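Local coordinates for UDP-glucose 6-dehydrogenase (Pyrobaculum islandicum, PDB 3VTF), which probably catalyses the NAD-dependent oxidation of UDP-glucose to UDP-glucuronate, consuming two NAD and one water, at residues T145-T151 / E225-Y229. Sequence-based numbering, arbitrary orientation.
Sequences TVPPGTT and ELVKY. With UPG (uridine-5'-diphosphate-glucose), chain B.
Loop 145-151, leading from strand 139-142 of the Rossmann-type NAD domain into helix 151-160, makes a type II beta turn from Pro147 to Thr150 and comes nearest segment 225-229 of helix 221-251 where the CA atoms of Pro148 and Glu225 lie 4.9 Å apart. The site illustrates how one buried carboxylate can organise a loop at a helix start. Glu225 stays extended beyond CG (chi2 163°), which carries its carboxylate across to the turn. There OE1 accepts from Gly149 N at 2.6 Å, a nearly straight bond reaching it from above the carboxylate plane. OE2 takes two donors from Thr151: N approaches at 2.8 Å on the syn lone pair, whereas OG1 comes from above the plane. Three bonds thus hold the carboxylate from turning, and the two backbone N-H groups would probably favour its ionised form. A glutamine in its place would probably set its NH2 against one of these donors, leaving Gly149 N or Thr151 without its acceptor and the loop less firmly tied to the helix. Thr150 OG1 and N both bond to Pro147 O, bracing the turn from within.

Farther along, the Tyr229 ring receives Thr145 CG2 over one face, a CH-pi contact 4.1 Å from the ring centroid, while Val146 O meets its edge at CE2. A water donates to both Val146 O and Glu225 O. Pro148 packs its CG against Leu226 CB, beside Leu252 of the second subunit. Thr145, a predicted NAD-binding residue, sets OG1 against Lys228 CE, and Lys228 NZ, also hydrogen-bonded to Asn232 OD1 and the backbone O of Glu175, donates to O6' of UDP-glucose at 2.8 Å.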
ATOM      1  N   THR A 145      18.234   9.157   8.529  1.00 17.95           N
ATOM      2  CA  THR A 145      16.891   8.900   8.903  1.00 17.97           C
ATOM      3  C   THR A 145      16.695   9.144  10.377  1.00 20.93           C
ATOM      4  O   THR A 145      17.265   8.410  11.199  1.00 20.75           O
ATOM      5  CB  THR A 145      16.507   7.415   8.517  1.00 19.39           C
ATOM      6  OG1 THR A 145      16.664   7.329   7.072  1.00 18.79           O
ATOM      7  CG2 THR A 145      15.002   7.189   8.873  1.00 16.03           C
ATOM      8  N   VAL A 146      15.956  10.206  10.704  1.00 18.03           N
ATOM      9  CA  VAL A 146      15.849  10.639  12.072  1.00 16.35           C
ATOM     10  C   VAL A 146      14.374  10.892  12.351  1.00 18.88           C
ATOM     11  O   VAL A 146      13.580  11.325  11.477  1.00 19.90           O
ATOM     12  CB  VAL A 146      16.618  11.954  12.345  1.00 16.83           C
ATOM     13  CG1 VAL A 146      18.120  11.790  12.301  1.00 16.27           C
ATOM     14  CG2 VAL A 146      16.179  13.087  11.324  1.00 14.95           C
ATOM     15  N   PRO A 147      13.953  10.657  13.586  1.00 19.96           N
ATOM     16  CA  PRO A 147      12.548  10.907  13.902  1.00 18.30           C
ATOM     17  C   PRO A 147      12.176  12.393  13.708  1.00 18.59           C
ATOM     18  O   PRO A 147      13.022  13.269  13.845  1.00 17.82           O
ATOM     19  CB  PRO A 147      12.434  10.524  15.381  1.00 23.20           C
ATOM     20  CG  PRO A 147      13.642   9.595  15.682  1.00 21.67           C
ATOM     21  CD  PRO A 147      14.729  10.028  14.668  1.00 19.11           C
ATOM     22  N   PRO A 148      10.916  12.680  13.400  1.00 16.75           N
ATOM     23  CA  PRO A 148      10.490  14.051  13.156  1.00 18.33           C
ATOM     24  C   PRO A 148      10.740  14.907  14.351  1.00 20.85           C
ATOM     25  O   PRO A 148      10.400  14.487  15.461  1.00 18.56           O
ATOM     26  CB  PRO A 148       8.959  13.903  12.925  1.00 20.57           C
ATOM     27  CG  PRO A 148       8.842  12.479  12.258  1.00 21.04           C
ATOM     28  CD  PRO A 148       9.888  11.664  13.007  1.00 18.06           C
ATOM     29  N   GLY A 149      11.295  16.102  14.152  1.00 20.46           N
ATOM     30  CA  GLY A 149      11.618  16.974  15.281  1.00 20.88           C
ATOM     31  C   GLY A 149      13.093  16.968  15.495  1.00 21.43           C
ATOM     32  O   GLY A 149      13.593  17.903  16.143  1.00 19.79           O
ATOM     33  N   THR A 150      13.840  15.977  14.949  1.00 17.01           N
ATOM     34  CA  THR A 150      15.288  15.903  15.287  1.00 18.09           C
ATOM     35  C   THR A 150      16.086  17.069  14.679  1.00 17.20           C
ATOM     36  O   THR A 150      17.059  17.575  15.295  1.00 18.14           O
ATOM     37  CB  THR A 150      15.896  14.568  14.730  1.00 18.51           C
ATOM     38  OG1 THR A 150      15.227  13.493  15.376  1.00 19.61           O
ATOM     39  CG2 THR A 150      17.385  14.405  14.981  1.00 18.49           C
ATOM     40  N   THR A 151      15.724  17.487  13.467  1.00 18.09           N
ATOM     41  CA  THR A 151      16.498  18.518  12.722  1.00 17.98           C
ATOM     42  C   THR A 151      16.455  19.885  13.451  1.00 22.65           C
ATOM     43  O   THR A 151      17.525  20.475  13.726  1.00 20.58           O
ATOM     44  CB  THR A 151      16.032  18.673  11.260  1.00 22.19           C
ATOM     45  OG1 THR A 151      16.262  17.409  10.570  1.00 22.10           O
ATOM     46  CG2 THR A 151      16.846  19.782  10.514  1.00 20.82           C
ATOM     47  N   GLU A 225      10.850  14.900   7.530  1.00 16.53           N
ATOM     48  CA  GLU A 225      11.285  13.765   8.317  1.00 15.70           C
ATOM     49  C   GLU A 225      10.217  12.691   8.333  1.00 17.49           C
ATOM     50  O   GLU A 225      10.536  11.484   8.262  1.00 18.51           O
ATOM     51  CB  GLU A 225      11.593  14.239   9.807  1.00 17.43           C
ATOM     52  CG  GLU A 225      12.890  15.129   9.780  1.00 17.66           C
ATOM     53  CD  GLU A 225      13.058  15.984  11.084  1.00 22.42           C
ATOM     54  OE1 GLU A 225      12.073  16.500  11.660  1.00 21.19           O
ATOM     55  OE2 GLU A 225      14.221  16.081  11.556  1.00 23.45           O
ATOM     56  N   LEU A 226       8.959  13.111   8.482  1.00 15.84           N
ATOM     57  CA  LEU A 226       7.847  12.109   8.481  1.00 19.06           C
ATOM     58  C   LEU A 226       7.665  11.414   7.093  1.00 18.63           C
ATOM     59  O   LEU A 226       7.366  10.175   6.994  1.00 18.51           O
ATOM     60  CB  LEU A 226       6.548  12.781   8.867  1.00 17.34           C
ATOM     61  CG  LEU A 226       5.333  11.823   9.081  1.00 17.70           C
ATOM     62  CD1 LEU A 226       5.746  10.785  10.079  1.00 18.04           C
ATOM     63  CD2 LEU A 226       4.182  12.615   9.624  1.00 16.65           C
ATOM     64  N   VAL A 227       7.942  12.145   6.006  1.00 19.11           N
ATOM     65  CA  VAL A 227       7.866  11.521   4.663  1.00 18.84           C
ATOM     66  C   VAL A 227       8.761  10.338   4.571  1.00 20.33           C
ATOM     67  O   VAL A 227       8.411   9.306   3.991  1.00 17.96           O
ATOM     68  CB  VAL A 227       8.278  12.541   3.530  1.00 18.38           C
ATOM     69  CG1 VAL A 227       8.435  11.831   2.197  1.00 20.24           C
ATOM     70  CG2 VAL A 227       7.222  13.636   3.369  1.00 17.27           C
ATOM     71  N   LYS A 228       9.968  10.431   5.140  1.00 17.75           N
ATOM     72  CA  LYS A 228      10.886   9.333   5.040  1.00 17.85           C
ATOM     73  C   LYS A 228      10.371   8.082   5.764  1.00 19.99           C
ATOM     74  O   LYS A 228      10.509   6.891   5.231  1.00 16.67           O
ATOM     75  CB  LYS A 228      12.215   9.739   5.657  1.00 17.37           C
ATOM     76  CG  LYS A 228      13.300   8.668   5.681  1.00 18.88           C
ATOM     77  CD  LYS A 228      13.436   7.975   4.320  1.00 20.53           C
ATOM     78  CE  LYS A 228      14.593   6.989   4.362  1.00 22.02           C
ATOM     79  NZ  LYS A 228      14.518   6.118   3.148  1.00 27.17           N
ATOM     80  N   TYR A 229       9.858   8.279   6.980  1.00 18.45           N
ATOM     81  CA  TYR A 229       9.345   7.058   7.715  1.00 17.49           C
ATOM     82  C   TYR A 229       8.054   6.531   7.035  1.00 17.78           C
ATOM     83  O   TYR A 229       7.838   5.328   6.888  1.00 19.25           O
ATOM     84  CB  TYR A 229       8.957   7.427   9.184  1.00 17.45           C
ATOM     85  CG  TYR A 229      10.206   7.386  10.069  1.00 19.31           C
ATOM     86  CD1 TYR A 229      10.767   6.169  10.447  1.00 18.40           C
ATOM     87  CD2 TYR A 229      10.890   8.611  10.414  1.00 19.60           C
ATOM     88  CE1 TYR A 229      11.957   6.116  11.218  1.00 18.04           C
ATOM     89  CE2 TYR A 229      12.095   8.596  11.155  1.00 20.70           C
ATOM     90  CZ  TYR A 229      12.589   7.364  11.595  1.00 21.83           C
ATOM     91  OH  TYR A 229      13.727   7.347  12.361  1.00 21.73           O
TER
HETATM   92  N1  UPG B1001      11.879  -7.178  -0.395  1.00 23.90           N
HETATM   93  C2  UPG B1001      10.847  -8.160  -0.319  1.00 23.29           C
HETATM   94  N3  UPG B1001       9.852  -8.122  -1.208  1.00 22.31           N
HETATM   95  C4  UPG B1001       9.792  -7.096  -2.139  1.00 24.34           C
HETATM   96  C5  UPG B1001      10.794  -6.069  -2.234  1.00 23.78           C
HETATM   97  C6  UPG B1001      11.828  -6.136  -1.278  1.00 22.90           C
HETATM   98  O2  UPG B1001      10.866  -9.085   0.553  1.00 22.06           O
HETATM   99  O4  UPG B1001       8.794  -7.069  -2.935  1.00 22.33           O
HETATM  100  C1C UPG B1001      12.923  -7.289   0.651  1.00 22.68           C
HETATM  101  C2C UPG B1001      14.295  -7.328   0.007  1.00 25.70           C
HETATM  102  O2C UPG B1001      14.715  -8.657  -0.293  1.00 23.54           O
HETATM  103  C3C UPG B1001      15.186  -6.701   1.102  1.00 25.06           C
HETATM  104  C4C UPG B1001      14.271  -5.689   1.793  1.00 21.74           C
HETATM  105  O4C UPG B1001      12.940  -6.017   1.338  1.00 23.46           O
HETATM  106  O3C UPG B1001      15.470  -7.704   2.114  1.00 24.60           O
HETATM  107  C5C UPG B1001      14.571  -4.221   1.406  1.00 26.48           C
HETATM  108  O5C UPG B1001      14.792  -4.183  -0.009  1.00 26.47           O
HETATM  109  PA  UPG B1001      15.173  -2.717  -0.749  1.00 30.73           P
HETATM  110  O1A UPG B1001      13.992  -1.704  -0.594  1.00 25.13           O
HETATM  111  O2A UPG B1001      15.830  -3.032  -2.116  1.00 33.07           O
HETATM  112  O3A UPG B1001      16.496  -2.366   0.101  1.00 29.60           O
HETATM  113  PB  UPG B1001      17.077  -0.952   0.700  1.00 31.34           P
HETATM  114  O1B UPG B1001      18.409  -0.703   0.039  1.00 32.13           O
HETATM  115  O2B UPG B1001      17.061  -1.408   2.181  1.00 33.54           O
HETATM  116  O3B UPG B1001      16.159   0.287   0.294  1.00 28.67           O
HETATM  117  C1' UPG B1001      15.172   0.823   1.227  1.00 28.03           C
HETATM  118  C2' UPG B1001      14.195   1.640   0.411  1.00 26.37           C
HETATM  119  C3' UPG B1001      14.922   2.920  -0.068  1.00 27.25           C
HETATM  120  C4' UPG B1001      15.455   3.653   1.187  1.00 28.37           C
HETATM  121  C5' UPG B1001      16.549   2.729   1.857  1.00 27.96           C
HETATM  122  C6' UPG B1001      17.184   3.251   3.165  1.00 27.79           C
HETATM  123  O2' UPG B1001      13.988   0.709  -0.722  1.00 25.44           O
HETATM  124  O3' UPG B1001      13.969   3.705  -0.756  1.00 25.38           O
HETATM  125  O4' UPG B1001      16.130   4.842   0.724  1.00 29.95           O
HETATM  126  O5' UPG B1001      15.764   1.579   2.283  1.00 31.91           O
HETATM  127  O6' UPG B1001      16.238   4.095   3.865  1.00 23.12           O
HETATM  128  O   HOH W   1      13.421  10.929   8.732  1.00 22.46           O